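Local coordinates for protein tryptophan halogenase (Shewanella frigidimarina, PDB 2PYX) that probably acts as a flavin-dependent halogenase that uses FAD to chlorinate tryptophan or a related substrate, at residues D107-P112 with Y470-N475; A153-V158 with N166-H171; S301-D306 with E419-R424; E441-Q446 with A463-V468. All coordinates share one frame; numbering follows the deposited sequence. Where two conformers were deposited one is given.

Contact 1. Residues D107-P112 with Y470-N475; sequences DSYLHP and YGMSFN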
loop_
_atom_site.group_PDB
_atom_site.type_symbol
_atom_site.label_atom_id
_atom_site.label_comp_id
_atom_site.label_asym_id
_atom_site.label_seq_id
_atom_site.Cartn_x
_atom_site.Cartn_y
_atom_site.Cartn_z
ATOM N N ASP A 107 20.100 14.572 -2.862
ATOM C CA ASP A 107 19.078 14.464 -1.800
ATOM C C ASP A 107 18.151 13.289 -2.130
ATOM O O ASP A 107 17.195 13.383 -2.894
ATOM C CB ASP A 107 18.298 15.770 -1.690
ATOM C CG ASP A 107 17.176 15.708 -0.670
ATOM O OD1 ASP A 107 17.116 14.738 0.103
ATOM O OD2 ASP A 107 16.398 16.648 -0.616
ATOM N N SER A 108 18.481 12.159 -1.517
ATOM C CA SER A 108 17.746 10.935 -1.750
ATOM C C SER A 108 17.960 10.004 -0.581
ATOM O O SER A 108 19.063 9.899 -0.012
ATOM C CB SER A 108 18.293 10.314 -3.010
ATOM O OG SER A 108 17.661 9.114 -3.330
ATOM N N TYR A 109 16.879 9.329 -0.216
ATOM C CA TYR A 109 16.998 8.254 0.763
ATOM C C TYR A 109 16.004 7.138 0.432
ATOM O O TYR A 109 15.045 7.339 -0.312
ATOM C CB TYR A 109 16.804 8.781 2.185
ATOM C CG TYR A 109 15.353 8.973 2.561
ATOM C CD1 TYR A 109 14.609 7.936 3.099
ATOM C CD2 TYR A 109 14.691 10.177 2.322
ATOM C CE1 TYR A 109 13.281 8.109 3.459
ATOM C CE2 TYR A 109 13.333 10.354 2.648
ATOM C CZ TYR A 109 12.627 9.297 3.200
ATOM O OH TYR A 109 11.284 9.471 3.523
ATOM N N LEU A 110 16.274 5.957 0.988
ATOM C CA LEU A 110 15.442 4.781 0.773
ATOM C C LEU A 110 14.658 4.387 2.008
ATOM O O LEU A 110 15.195 4.394 3.112
ATOM C CB LEU A 110 16.293 3.561 0.353
ATOM C CG LEU A 110 15.475 2.325 -0.053
ATOM C CD1 LEU A 110 14.587 2.513 -1.287
ATOM C CD2 LEU A 110 16.414 1.121 -0.214
ATOM N N HIS A 111 13.384 4.056 1.791
ATOM C CA HIS A 111 12.566 3.365 2.760
ATOM C C HIS A 111 12.408 1.961 2.216
ATOM O O HIS A 111 11.560 1.716 1.370
ATOM C CB HIS A 111 11.212 4.068 2.995
ATOM C CG HIS A 111 10.266 3.290 3.862
ATOM N ND1 HIS A 111 8.917 3.568 3.925
ATOM C CD2 HIS A 111 10.459 2.203 4.647
ATOM C CE1 HIS A 111 8.331 2.712 4.743
ATOM N NE2 HIS A 111 9.241 1.864 5.184
ATOM N N PRO A 112 13.276 1.031 2.681
ATOM C CA PRO A 112 13.261 -0.327 2.132
ATOM C C PRO A 112 12.165 -1.178 2.766
ATOM O O PRO A 112 11.704 -0.867 3.875
ATOM C CB PRO A 112 14.612 -0.880 2.530
ATOM C CG PRO A 112 15.009 -0.160 3.663
ATOM C CD PRO A 112 14.294 1.176 3.726
ATOM N N TYR A 470 15.267 9.017 9.969
ATOM C CA TYR A 470 16.712 9.128 9.804
ATOM C C TYR A 470 17.131 9.199 8.351
ATOM O O TYR A 470 18.207 9.731 8.042
ATOM C CB TYR A 470 17.433 8.043 10.583
ATOM C CG TYR A 470 17.118 8.172 12.063
ATOM C CD1 TYR A 470 17.359 9.358 12.778
ATOM C CD2 TYR A 470 16.448 7.154 12.735
ATOM C CE1 TYR A 470 16.985 9.518 14.087
ATOM C CE2 TYR A 470 16.089 7.312 14.083
ATOM C CZ TYR A 470 16.345 8.467 14.758
ATOM O OH TYR A 470 15.963 8.629 16.068
ATOM N N GLY A 471 16.311 8.703 7.432
ATOM C CA GLY A 471 16.521 9.002 6.029
ATOM C C GLY A 471 16.570 10.497 5.776
ATOM O O GLY A 471 17.360 10.974 4.926
HETATM N N MSE A 472 15.732 11.228 6.482
HETATM C CA MSE A 472 15.620 12.664 6.337
HETATM C C MSE A 472 16.453 13.446 7.341
HETATM O O MSE A 472 16.228 14.631 7.570
HETATM C CB MSE A 472 14.136 13.064 6.367
HETATM C CG MSE A 472 13.360 12.397 5.279
HETATM SE SE MSE A 472 11.497 13.065 5.176
HETATM C CE MSE A 472 11.906 14.972 4.607
ATOM N N SER A 473 17.444 12.789 7.948
ATOM C CA SER A 473 18.473 13.463 8.752
ATOM C C SER A 473 17.977 14.114 10.028
ATOM O O SER A 473 18.592 15.051 10.553
ATOM C CB SER A 473 19.232 14.475 7.903
ATOM O OG SER A 473 19.833 13.793 6.823
ATOM N N PHE A 474 16.883 13.577 10.575
ATOM C CA PHE A 474 16.382 14.084 11.847
ATOM C C PHE A 474 17.375 13.814 12.971
ATOM O O PHE A 474 17.974 12.735 13.011
ATOM C CB PHE A 474 15.061 13.390 12.137
ATOM C CG PHE A 474 14.326 13.906 13.352
ATOM C CD1 PHE A 474 13.346 14.861 13.236
ATOM C CD2 PHE A 474 14.538 13.328 14.620
ATOM C CE1 PHE A 474 12.610 15.263 14.333
ATOM C CE2 PHE A 474 13.813 13.749 15.693
ATOM C CZ PHE A 474 12.855 14.704 15.566
ATOM N N ASN A 475 17.563 14.778 13.859
ATOM C CA ASN A 475 18.518 14.622 14.960
ATOM C C ASN A 475 17.871 14.099 16.235
ATOM O O ASN A 475 16.881 14.661 16.702
ATOM C CB ASN A 475 19.201 15.952 15.262
ATOM C CG ASN A 475 20.142 16.394 14.161
ATOM O OD1 ASN A 475 20.081 17.534 13.728
ATOM N ND2 ASN A 475 21.039 15.515 13.732
#
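The ring of Y109, on strand 108-112, which pairs antiparallel with strand 87-95, lies against the last turn of helix 462-471, just where a Schellman motif ends that helix. The tight part is the strip of backbone at G471 and M472. G471 C sits 3.7 Å above the plane of the Y109 ring, toward its rim, and G471 O comes 3.6 Å from Y109 CB. With no side chain at G471, the ring can settle directly on the helix backbone, and the two CA atoms of Y109 and G471 are 5.3 Å apart. Y109 holds CG between its backbone N and carbonyl carbon (chi1 80°), which turns the ring toward the helix end. On the looser side, S473, the C-prime residue with positive phi, is exposed, and the chain runs off through N475 without meeting the strand. F94 of strand 87-95 also meets the Y109 ring, and H111, two residues after Y109 on strand 108-112, bonds to E361, a predicted tryptophan-binding residue. The selenomethionine M472 crosses the far end of the tyrosine in an oblique Met-aromatic contact, SE 5.2 Å from the ring centroid and 59° off its normal, while M472 CG touches Y109 CE2 at 3.3 Å.

Contact 2. Residues A153-V158 with N166-H171; sequences APKSIV and NNYGYH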
loop_
_atom_site.group_PDB
_atom_site.type_symbol
_atom_site.label_atom_id
_atom_site.label_comp_id
_atom_site.label_asym_id
_atom_site.label_seq_id
_atom_site.Cartn_x
_atom_site.Cartn_y
_atom_site.Cartn_z
ATOM N N ALA A 153 17.444 -7.063 -8.408
ATOM C CA ALA A 153 16.201 -7.689 -8.010
ATOM C C ALA A 153 16.266 -8.176 -6.542
ATOM O O ALA A 153 17.323 -8.139 -5.919
ATOM C CB ALA A 153 15.901 -8.823 -8.926
ATOM N N PRO A 154 15.118 -8.589 -5.970
ATOM C CA PRO A 154 15.104 -9.133 -4.599
ATOM C C PRO A 154 15.333 -10.643 -4.480
ATOM O O PRO A 154 15.301 -11.191 -3.381
ATOM C CB PRO A 154 13.657 -8.857 -4.147
ATOM C CG PRO A 154 12.881 -8.919 -5.402
ATOM C CD PRO A 154 13.753 -8.454 -6.508
ATOM N N LYS A 155 15.521 -11.295 -5.624
ATOM C CA LYS A 155 15.648 -12.751 -5.659
ATOM C C LYS A 155 16.311 -13.155 -6.973
ATOM O O LYS A 155 16.506 -12.335 -7.835
ATOM C CB LYS A 155 14.263 -13.420 -5.500
ATOM C CG LYS A 155 13.294 -13.126 -6.658
ATOM C CD LYS A 155 11.869 -13.536 -6.344
ATOM C CE LYS A 155 11.695 -15.033 -6.156
ATOM N NZ LYS A 155 10.261 -15.429 -5.820
ATOM N N SER A 156 16.646 -14.441 -7.084
ATOM C CA SER A 156 17.274 -15.013 -8.272
ATOM C C SER A 156 16.271 -15.899 -8.990
ATOM O O SER A 156 15.239 -16.254 -8.417
ATOM C CB SER A 156 18.466 -15.868 -7.844
ATOM O OG SER A 156 18.038 -16.948 -7.026
ATOM N N ILE A 157 16.585 -16.290 -10.225
ATOM C CA ILE A 157 15.672 -17.152 -11.012
ATOM C C ILE A 157 15.494 -18.543 -10.366
ATOM O O ILE A 157 14.462 -19.220 -10.567
ATOM C CB ILE A 157 16.123 -17.201 -12.500
ATOM C CG1 ILE A 157 15.062 -17.841 -13.400
ATOM C CG2 ILE A 157 17.489 -17.926 -12.646
ATOM C CD1 ILE A 157 13.668 -17.290 -13.239
ATOM N N VAL A 158 16.468 -18.943 -9.551
ATOM C CA VAL A 158 16.433 -20.233 -8.853
ATOM C C VAL A 158 15.676 -20.175 -7.533
ATOM O O VAL A 158 15.415 -21.204 -6.904
ATOM C CB VAL A 158 17.878 -20.795 -8.604
ATOM C CG1 VAL A 158 18.598 -20.969 -9.934
ATOM C CG2 VAL A 158 18.670 -19.898 -7.674
ATOM N N ASN A 166 15.807 -10.625 -0.480
ATOM C CA ASN A 166 15.393 -9.441 0.280
ATOM C C ASN A 166 13.883 -9.249 0.072
ATOM O O ASN A 166 13.382 -9.523 -1.010
ATOM C CB ASN A 166 16.118 -8.179 -0.171
ATOM C CG ASN A 166 17.476 -8.021 0.466
ATOM O OD1 ASN A 166 17.636 -8.200 1.665
ATOM N ND2 ASN A 166 18.448 -7.610 -0.330
ATOM N N ASN A 167 13.169 -8.808 1.099
ATOM C CA ASN A 167 11.694 -8.749 1.029
ATOM C C ASN A 167 11.236 -7.806 -0.068
ATOM O O ASN A 167 11.863 -6.767 -0.327
ATOM C CB ASN A 167 11.085 -8.314 2.372
ATOM C CG ASN A 167 9.651 -8.819 2.590
ATOM O OD1 ASN A 167 9.091 -9.500 1.739
ATOM N ND2 ASN A 167 9.086 -8.521 3.754
ATOM N N TYR A 168 10.124 -8.168 -0.681
ATOM C CA TYR A 168 9.613 -7.449 -1.823
ATOM C C TYR A 168 8.110 -7.521 -1.909
ATOM O O TYR A 168 7.490 -8.451 -1.409
ATOM C CB TYR A 168 10.223 -7.958 -3.133
ATOM C CG TYR A 168 9.809 -9.339 -3.579
ATOM C CD1 TYR A 168 10.507 -10.477 -3.145
ATOM C CD2 TYR A 168 8.758 -9.535 -4.461
ATOM C CE1 TYR A 168 10.142 -11.734 -3.553
ATOM C CE2 TYR A 168 8.390 -10.788 -4.876
ATOM C CZ TYR A 168 9.068 -11.901 -4.411
ATOM O OH TYR A 168 8.695 -13.165 -4.849
ATOM N N GLY A 169 7.551 -6.465 -2.505
ATOM C CA GLY A 169 6.201 -6.478 -3.071
ATOM C C GLY A 169 6.304 -6.265 -4.577
ATOM O O GLY A 169 7.312 -6.600 -5.205
ATOM N N TYR A 170 5.271 -5.664 -5.150
ATOM C CA TYR A 170 5.178 -5.518 -6.591
ATOM C C TYR A 170 4.773 -4.118 -7.059
ATOM O O TYR A 170 4.139 -3.356 -6.339
ATOM C CB TYR A 170 4.169 -6.510 -7.175
ATOM C CG TYR A 170 4.402 -7.957 -6.759
ATOM C CD1 TYR A 170 5.304 -8.761 -7.449
ATOM C CD2 TYR A 170 3.686 -8.501 -5.705
ATOM C CE1 TYR A 170 5.495 -10.087 -7.084
ATOM C CE2 TYR A 170 3.879 -9.807 -5.309
ATOM C CZ TYR A 170 4.783 -10.597 -6.012
ATOM O OH TYR A 170 4.952 -11.912 -5.636
ATOM N N HIS A 171 5.137 -3.831 -8.305
ATOM C CA HIS A 171 4.435 -2.856 -9.136
ATOM C C HIS A 171 3.595 -3.670 -10.121
ATOM O O HIS A 171 4.095 -4.658 -10.675
ATOM C CB HIS A 171 5.428 -2.003 -9.916
ATOM C CG HIS A 171 6.321 -1.166 -9.060
ATOM N ND1 HIS A 171 7.692 -1.128 -9.225
ATOM C CD2 HIS A 171 6.037 -0.300 -8.057
ATOM C CE1 HIS A 171 8.208 -0.293 -8.339
ATOM N NE2 HIS A 171 7.226 0.223 -7.618
HETATM O O HOH W 1 17.786 -7.075 -3.230
#
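The hydroxyl of Y168 is gripped by two groups: K155 NZ donates to Y168 OH at 2.9 Å, and E77 bonds to the same oxygen. E77 also forms a salt bridge with K155 NZ and takes in Y170 OH, while A160 O bonds to the lysine, a polar cluster that probably favours the charged lysine. K155 CG lies between the backbone N and the carbonyl carbon (chi1 64°), which carries the chain to the ring with CD 3.5 Å from Y168 OH; the bend at chi3 then turns the ammonium end to the hydroxyl. At the other end of the ring, P154 CG packs 3.6 Å from Y168 CG, the two side chains crossing at about a right angle. These residues belong to the loop that leads into strand 169-172, which pairs with strand 87-95, carrying K89, the predicted active-site lysine. A fairly straight backbone bond closes the loop, N166 N to P154 O at 3.0 Å (166° at the hydrogen). A water accepts from N166 ND2 and donates to A153 O at 2.9 Å; S143 also bonds that amide nitrogen.

Contact 3. Residues S301-D306 with E419-R424; sequences SSHTND and EDRYWR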
loop_
_atom_site.group_PDB
_atom_site.type_symbol
_atom_site.label_atom_id
_atom_site.label_comp_id
_atom_site.label_asym_id
_atom_site.label_seq_id
_atom_site.Cartn_x
_atom_site.Cartn_y
_atom_site.Cartn_z
ATOM N N SER A 301 -4.500 21.725 -4.448
ATOM C CA SER A 301 -5.148 22.800 -5.229
ATOM C C SER A 301 -5.235 24.120 -4.491
ATOM O O SER A 301 -5.468 25.154 -5.132
ATOM C CB SER A 301 -6.535 22.382 -5.653
ATOM O OG SER A 301 -7.369 22.057 -4.569
ATOM N N SER A 302 -5.069 24.118 -3.159
ATOM C CA SER A 302 -5.013 25.387 -2.444
ATOM C C SER A 302 -3.638 25.999 -2.453
ATOM O O SER A 302 -3.469 27.101 -1.895
ATOM C CB SER A 302 -5.549 25.273 -1.026
ATOM O OG SER A 302 -4.709 24.474 -0.233
ATOM N N HIS A 303 -2.669 25.335 -3.088
ATOM C CA HIS A 303 -1.334 25.872 -3.269
ATOM C C HIS A 303 -0.959 26.156 -4.721
ATOM O O HIS A 303 -0.120 27.013 -4.955
ATOM C CB HIS A 303 -0.280 24.950 -2.650
ATOM C CG HIS A 303 -0.367 24.904 -1.162
ATOM N ND1 HIS A 303 -1.211 24.042 -0.501
ATOM C CD2 HIS A 303 0.286 25.604 -0.205
ATOM C CE1 HIS A 303 -1.089 24.231 0.805
ATOM N NE2 HIS A 303 -0.206 25.188 1.011
ATOM N N THR A 304 -1.554 25.430 -5.660
ATOM C CA THR A 304 -1.297 25.632 -7.080
ATOM C C THR A 304 -2.541 25.368 -7.907
ATOM O O THR A 304 -3.381 24.524 -7.572
ATOM C CB THR A 304 -0.161 24.740 -7.586
ATOM O OG1 THR A 304 0.048 25.001 -8.990
ATOM C CG2 THR A 304 -0.480 23.269 -7.453
ATOM N N ASN A 305 -2.671 26.103 -9.021
ATOM C CA ASN A 305 -3.705 25.758 -9.993
ATOM C C ASN A 305 -3.286 24.567 -10.855
ATOM O O ASN A 305 -2.164 24.050 -10.711
ATOM C CB ASN A 305 -4.160 26.967 -10.820
ATOM C CG ASN A 305 -3.138 27.430 -11.809
ATOM O OD1 ASN A 305 -2.225 26.700 -12.177
ATOM N ND2 ASN A 305 -3.325 28.646 -12.294
ATOM N N ASP A 306 -4.199 24.092 -11.699
ATOM C CA ASP A 306 -3.932 22.919 -12.481
ATOM C C ASP A 306 -3.014 23.186 -13.672
ATOM O O ASP A 306 -2.243 22.312 -14.078
ATOM C CB ASP A 306 -5.239 22.277 -12.925
ATOM C CG ASP A 306 -6.124 21.917 -11.757
ATOM O OD1 ASP A 306 -5.619 21.328 -10.768
ATOM O OD2 ASP A 306 -7.316 22.204 -11.818
ATOM N N GLU A 419 11.680 27.212 0.362
ATOM C CA GLU A 419 11.348 28.161 -0.733
ATOM C C GLU A 419 9.859 28.282 -1.012
ATOM O O GLU A 419 9.376 29.342 -1.467
ATOM C CB GLU A 419 12.085 27.802 -2.024
ATOM C CG GLU A 419 13.577 28.044 -1.918
ATOM C CD GLU A 419 13.891 29.494 -1.606
ATOM O OE1 GLU A 419 13.467 30.356 -2.414
ATOM O OE2 GLU A 419 14.534 29.765 -0.557
ATOM N N ASP A 420 9.115 27.215 -0.736
ATOM C CA ASP A 420 7.716 27.154 -1.098
ATOM C C ASP A 420 6.789 27.147 0.113
ATOM O O ASP A 420 6.992 26.404 1.097
ATOM C CB ASP A 420 7.437 25.904 -1.908
ATOM C CG ASP A 420 8.251 25.840 -3.170
ATOM O OD1 ASP A 420 7.964 26.690 -4.063
ATOM O OD2 ASP A 420 9.133 24.951 -3.251
ATOM N N ARG A 421 5.718 27.930 0.005
ATOM C CA ARG A 421 4.716 27.998 1.082
ATOM C C ARG A 421 4.192 26.613 1.462
ATOM O O ARG A 421 3.936 26.360 2.636
ATOM C CB ARG A 421 3.554 28.914 0.659
ATOM C CG ARG A 421 2.503 29.082 1.761
ATOM C CD ARG A 421 1.401 30.052 1.411
ATOM N NE ARG A 421 0.573 29.640 0.263
ATOM C CZ ARG A 421 -0.551 28.951 0.306
ATOM N NH1 ARG A 421 -0.965 28.435 1.449
ATOM N NH2 ARG A 421 -1.257 28.746 -0.783
ATOM N N TYR A 422 3.964 25.790 0.457
ATOM C CA TYR A 422 3.451 24.417 0.668
ATOM C C TYR A 422 4.269 23.678 1.731
ATOM O O TYR A 422 3.718 23.090 2.684
ATOM C CB TYR A 422 3.488 23.637 -0.637
ATOM C CG TYR A 422 3.079 22.186 -0.548
ATOM C CD1 TYR A 422 1.749 21.810 -0.647
ATOM C CD2 TYR A 422 4.039 21.191 -0.447
ATOM C CE1 TYR A 422 1.364 20.486 -0.664
ATOM C CE2 TYR A 422 3.689 19.878 -0.426
ATOM C CZ TYR A 422 2.348 19.514 -0.533
ATOM O OH TYR A 422 1.947 18.210 -0.531
ATOM N N TRP A 423 5.591 23.740 1.605
ATOM C CA TRP A 423 6.461 22.992 2.507
ATOM C C TRP A 423 6.498 23.649 3.879
ATOM O O TRP A 423 6.517 22.983 4.919
ATOM C CB TRP A 423 7.856 22.770 1.868
ATOM C CG TRP A 423 7.740 21.854 0.720
ATOM C CD1 TRP A 423 7.566 22.168 -0.597
ATOM C CD2 TRP A 423 7.705 20.405 0.769
ATOM N NE1 TRP A 423 7.452 21.040 -1.358
ATOM C CE2 TRP A 423 7.521 19.937 -0.538
ATOM C CE3 TRP A 423 7.842 19.462 1.807
ATOM C CZ2 TRP A 423 7.428 18.579 -0.841
ATOM C CZ3 TRP A 423 7.783 18.115 1.483
ATOM C CH2 TRP A 423 7.603 17.686 0.178
ATOM N N ARG A 424 6.517 24.999 3.923
ATOM C CA ARG A 424 6.484 25.689 5.175
ATOM C C ARG A 424 5.188 25.402 5.912
ATOM O O ARG A 424 5.188 25.209 7.117
ATOM C CB ARG A 424 6.685 27.219 4.987
ATOM C CG ARG A 424 8.013 27.580 4.282
ATOM C CD ARG A 424 8.293 29.114 4.203
ATOM N NE ARG A 424 7.268 29.857 3.440
ATOM C CZ ARG A 424 7.366 30.216 2.162
ATOM N NH1 ARG A 424 8.429 29.932 1.420
ATOM N NH2 ARG A 424 6.377 30.896 1.614
HETATM O O HOH W 2 -3.533 27.041 1.078
#
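R421 and Y422, in the first turn of helix 421-425, hold H303 between them, the histidine coming from the loop that joins strand 292-299 to helix 306-317. D420 stands at the N-cap position of this short helix. One residue on, R421 extends with CG anti to the backbone N and then bends at chi3, which swings the guanidinium across the loop. Its NH2 donates to a lone pair of S302 O at 3.0 Å, in the carbonyl plane and near the guanidinium plane, though the bond is bent to 143°. A water bonded to S302 O and S302 OG accepts from R421 NH1 at 2.9 Å, giving the arginine a second link to the same serine. The guanidinium also lies nearly parallel to the imidazole, their planes 19° apart, with H303 CD2 3.3 Å above the guanidinium plane of R421, toward its rim. D425 completes the polar grouping: its carboxylate forms a salt bridge with R421 and a hydrogen bond with H303 NE2, while H303 ND1 bonds to S300. Y422 follows with its hydroxyl bonded to N253, and its ring meets the imidazole in a T-shaped contact, planes at 87° and centroids 5.1 Å apart. The tyrosine supplies the edge: Y422 CD1 reaches over the H303 face, 3.7 Å from H303 ND1.

Contact 4. Residues E441-Q446 with A463-V468; sequences ELWRYQ and ASFQYV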
loop_
_atom_site.group_PDB
_atom_site.type_symbol
_atom_site.label_atom_id
_atom_site.label_comp_id
_atom_site.label_asym_id
_atom_site.label_seq_id
_atom_site.Cartn_x
_atom_site.Cartn_y
_atom_site.Cartn_z
ATOM N N GLU A 441 8.278 15.105 19.388
ATOM C CA GLU A 441 8.932 15.580 20.596
ATOM C C GLU A 441 9.732 14.451 21.243
ATOM O O GLU A 441 10.906 14.637 21.583
ATOM C CB GLU A 441 7.904 16.181 21.546
ATOM C CG GLU A 441 8.439 16.592 22.890
ATOM C CD GLU A 441 7.334 17.022 23.841
ATOM O OE1 GLU A 441 6.591 16.163 24.454
ATOM O OE2 GLU A 441 7.249 18.260 24.007
ATOM N N LEU A 442 9.118 13.272 21.402
ATOM C CA LEU A 442 9.819 12.155 22.005
ATOM C C LEU A 442 11.054 11.764 21.216
ATOM O O LEU A 442 12.112 11.488 21.806
ATOM C CB LEU A 442 8.869 10.968 22.134
ATOM C CG LEU A 442 9.415 9.712 22.786
ATOM C CD1 LEU A 442 9.865 10.024 24.192
ATOM C CD2 LEU A 442 8.382 8.597 22.771
ATOM N N TRP A 443 10.953 11.777 19.881
ATOM C CA TRP A 443 12.031 11.281 19.043
ATOM C C TRP A 443 13.218 12.233 18.993
ATOM O O TRP A 443 14.280 11.826 18.541
ATOM C CB TRP A 443 11.510 10.947 17.656
ATOM C CG TRP A 443 10.550 9.822 17.650
ATOM C CD1 TRP A 443 10.463 8.806 18.576
ATOM C CD2 TRP A 443 9.554 9.537 16.656
ATOM N NE1 TRP A 443 9.476 7.915 18.201
ATOM C CE2 TRP A 443 8.903 8.336 17.038
ATOM C CE3 TRP A 443 9.125 10.190 15.497
ATOM C CZ2 TRP A 443 7.848 7.793 16.296
ATOM C CZ3 TRP A 443 8.070 9.643 14.774
ATOM C CH2 TRP A 443 7.452 8.471 15.186
ATOM N N ARG A 444 13.053 13.469 19.462
ATOM C CA ARG A 444 14.227 14.317 19.677
ATOM C C ARG A 444 15.178 13.693 20.681
ATOM O O ARG A 444 16.369 13.996 20.666
ATOM C CB ARG A 444 13.806 15.682 20.177
ATOM C CG ARG A 444 13.101 16.537 19.185
ATOM C CD ARG A 444 12.627 17.820 19.846
ATOM N NE ARG A 444 13.766 18.624 20.276
ATOM C CZ ARG A 444 13.712 19.662 21.115
ATOM N NH1 ARG A 444 12.565 20.051 21.655
ATOM N NH2 ARG A 444 14.831 20.321 21.409
ATOM N N TYR A 445 14.646 12.847 21.556
ATOM C CA TYR A 445 15.374 12.366 22.725
ATOM C C TYR A 445 15.634 10.882 22.736
ATOM O O TYR A 445 16.520 10.411 23.460
ATOM C CB TYR A 445 14.694 12.810 24.032
ATOM C CG TYR A 445 14.624 14.290 24.131
ATOM C CD1 TYR A 445 15.754 15.016 24.443
ATOM C CD2 TYR A 445 13.445 14.976 23.862
ATOM C CE1 TYR A 445 15.705 16.391 24.492
ATOM C CE2 TYR A 445 13.390 16.342 23.923
ATOM C CZ TYR A 445 14.523 17.040 24.243
ATOM O OH TYR A 445 14.497 18.444 24.310
ATOM N N GLN A 446 14.889 10.120 21.941
ATOM C CA GLN A 446 15.143 8.687 21.798
ATOM C C GLN A 446 14.674 8.194 20.436
ATOM O O GLN A 446 13.788 8.795 19.828
ATOM C CB GLN A 446 14.486 7.875 22.905
ATOM C CG GLN A 446 12.959 7.949 22.930
ATOM C CD GLN A 446 12.376 7.113 24.042
ATOM O OE1 GLN A 446 12.928 7.074 25.158
ATOM N NE2 GLN A 446 11.275 6.410 23.753
ATOM N N ALA A 463 10.367 0.172 12.413
ATOM C CA ALA A 463 11.468 0.348 11.456
ATOM C C ALA A 463 11.104 1.331 10.365
ATOM O O ALA A 463 11.955 2.068 9.899
ATOM C CB ALA A 463 11.911 -0.951 10.847
ATOM N N SER A 464 9.865 1.331 9.933
ATOM C CA SER A 464 9.455 2.267 8.874
ATOM C C SER A 464 9.616 3.697 9.315
ATOM O O SER A 464 10.072 4.575 8.547
ATOM C CB SER A 464 8.015 2.015 8.461
ATOM O OG SER A 464 7.971 0.844 7.662
ATOM N N PHE A 465 9.280 3.950 10.570
ATOM C CA PHE A 465 9.442 5.267 11.137
ATOM C C PHE A 465 10.911 5.618 11.240
ATOM O O PHE A 465 11.314 6.753 10.958
ATOM C CB PHE A 465 8.735 5.371 12.478
ATOM C CG PHE A 465 7.242 5.371 12.359
ATOM C CD1 PHE A 465 6.550 4.181 12.228
ATOM C CD2 PHE A 465 6.537 6.564 12.304
ATOM C CE1 PHE A 465 5.164 4.186 12.087
ATOM C CE2 PHE A 465 5.168 6.579 12.157
ATOM C CZ PHE A 465 4.478 5.378 12.054
ATOM N N GLN A 466 11.750 4.669 11.628
ATOM C CA GLN A 466 13.190 4.916 11.671
ATOM C C GLN A 466 13.747 5.239 10.292
ATOM O O GLN A 466 14.544 6.162 10.127
ATOM C CB GLN A 466 13.909 3.679 12.224
ATOM C CG GLN A 466 13.503 3.337 13.661
ATOM C CD GLN A 466 14.048 2.003 14.142
ATOM O OE1 GLN A 466 14.492 1.166 13.335
ATOM N NE2 GLN A 466 14.057 1.816 15.473
ATOM N N TYR A 467 13.333 4.479 9.292
ATOM C CA TYR A 467 13.880 4.684 7.947
ATOM C C TYR A 467 13.550 6.080 7.428
ATOM O O TYR A 467 14.377 6.716 6.785
ATOM C CB TYR A 467 13.346 3.667 6.963
ATOM C CG TYR A 467 13.963 2.318 7.044
ATOM C CD1 TYR A 467 15.352 2.146 6.909
ATOM C CD2 TYR A 467 13.176 1.189 7.161
ATOM C CE1 TYR A 467 15.922 0.841 6.929
ATOM C CE2 TYR A 467 13.764 -0.125 7.154
ATOM C CZ TYR A 467 15.129 -0.267 7.056
ATOM O OH TYR A 467 15.681 -1.553 7.040
ATOM N N VAL A 468 12.319 6.543 7.655
ATOM C CA VAL A 468 11.930 7.876 7.210
ATOM C C VAL A 468 12.591 8.943 8.073
ATOM O O VAL A 468 13.204 9.889 7.546
ATOM C CB VAL A 468 10.393 8.037 7.145
ATOM C CG1 VAL A 468 10.008 9.510 6.859
ATOM C CG2 VAL A 468 9.830 7.141 6.051
#
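The outer benzo corner of W443, CH2, meets the flank of the F465 ring at CD2, 3.6 Å away. The ring planes are inclined at 53° and the centroids are 5.8 Å apart, an oblique pair. Both residues place CG beside the backbone N (chi1 -66° for W443, -71° for F465), and from there each ring extends into the gap between helices 434-443 and 462-471; the nearest CA atoms of segments 441-446 and 463-468, those of W443 and Q466, are still 9.8 Å apart. The pair thus bridges two neighbouring helices of the helical C-terminal part. In the next shell, W443 NE1 bonds to D452 and P448 packs against the W443 side chain; together these probably help hold the ring's rotation. F465 meets F407 and Q403 of helix 383-413, so its ring joins a third helix to the pair. Q466 NE2 binds P448 O and D123, tying helix 462-471 to the loop carrying P448. Across the contact only ring carbons meet, which implies dispersion and hydrophobic burial, while the aspartate satisfies the indole's polar N-H.

Overall arrangement
Contacts 1 and 4 form one neighbourhood: their centres are about 11 Å apart, both use helix 462-471, and they touch directly, as where H111 NE2 meets S464 OG. Contact 2 lies about 23 Å from contact 1 (centres), yet both reach the same mixed sheet, through strands 108-112 and 169-172, both of which pair with strand 87-95. Contact 3, away from the predicted sites, has its centre about 37 Å from that of contact 2 and about 27 Å from that of contact 4. Along the chain, contact 1 spans the other three, which follow in the order 2, 3, 4. The late helix 462-471 is thus folded back on the early strand 108-112, close to predicted tryptophan-binding E361, while contact 2 approaches predicted active-site K89.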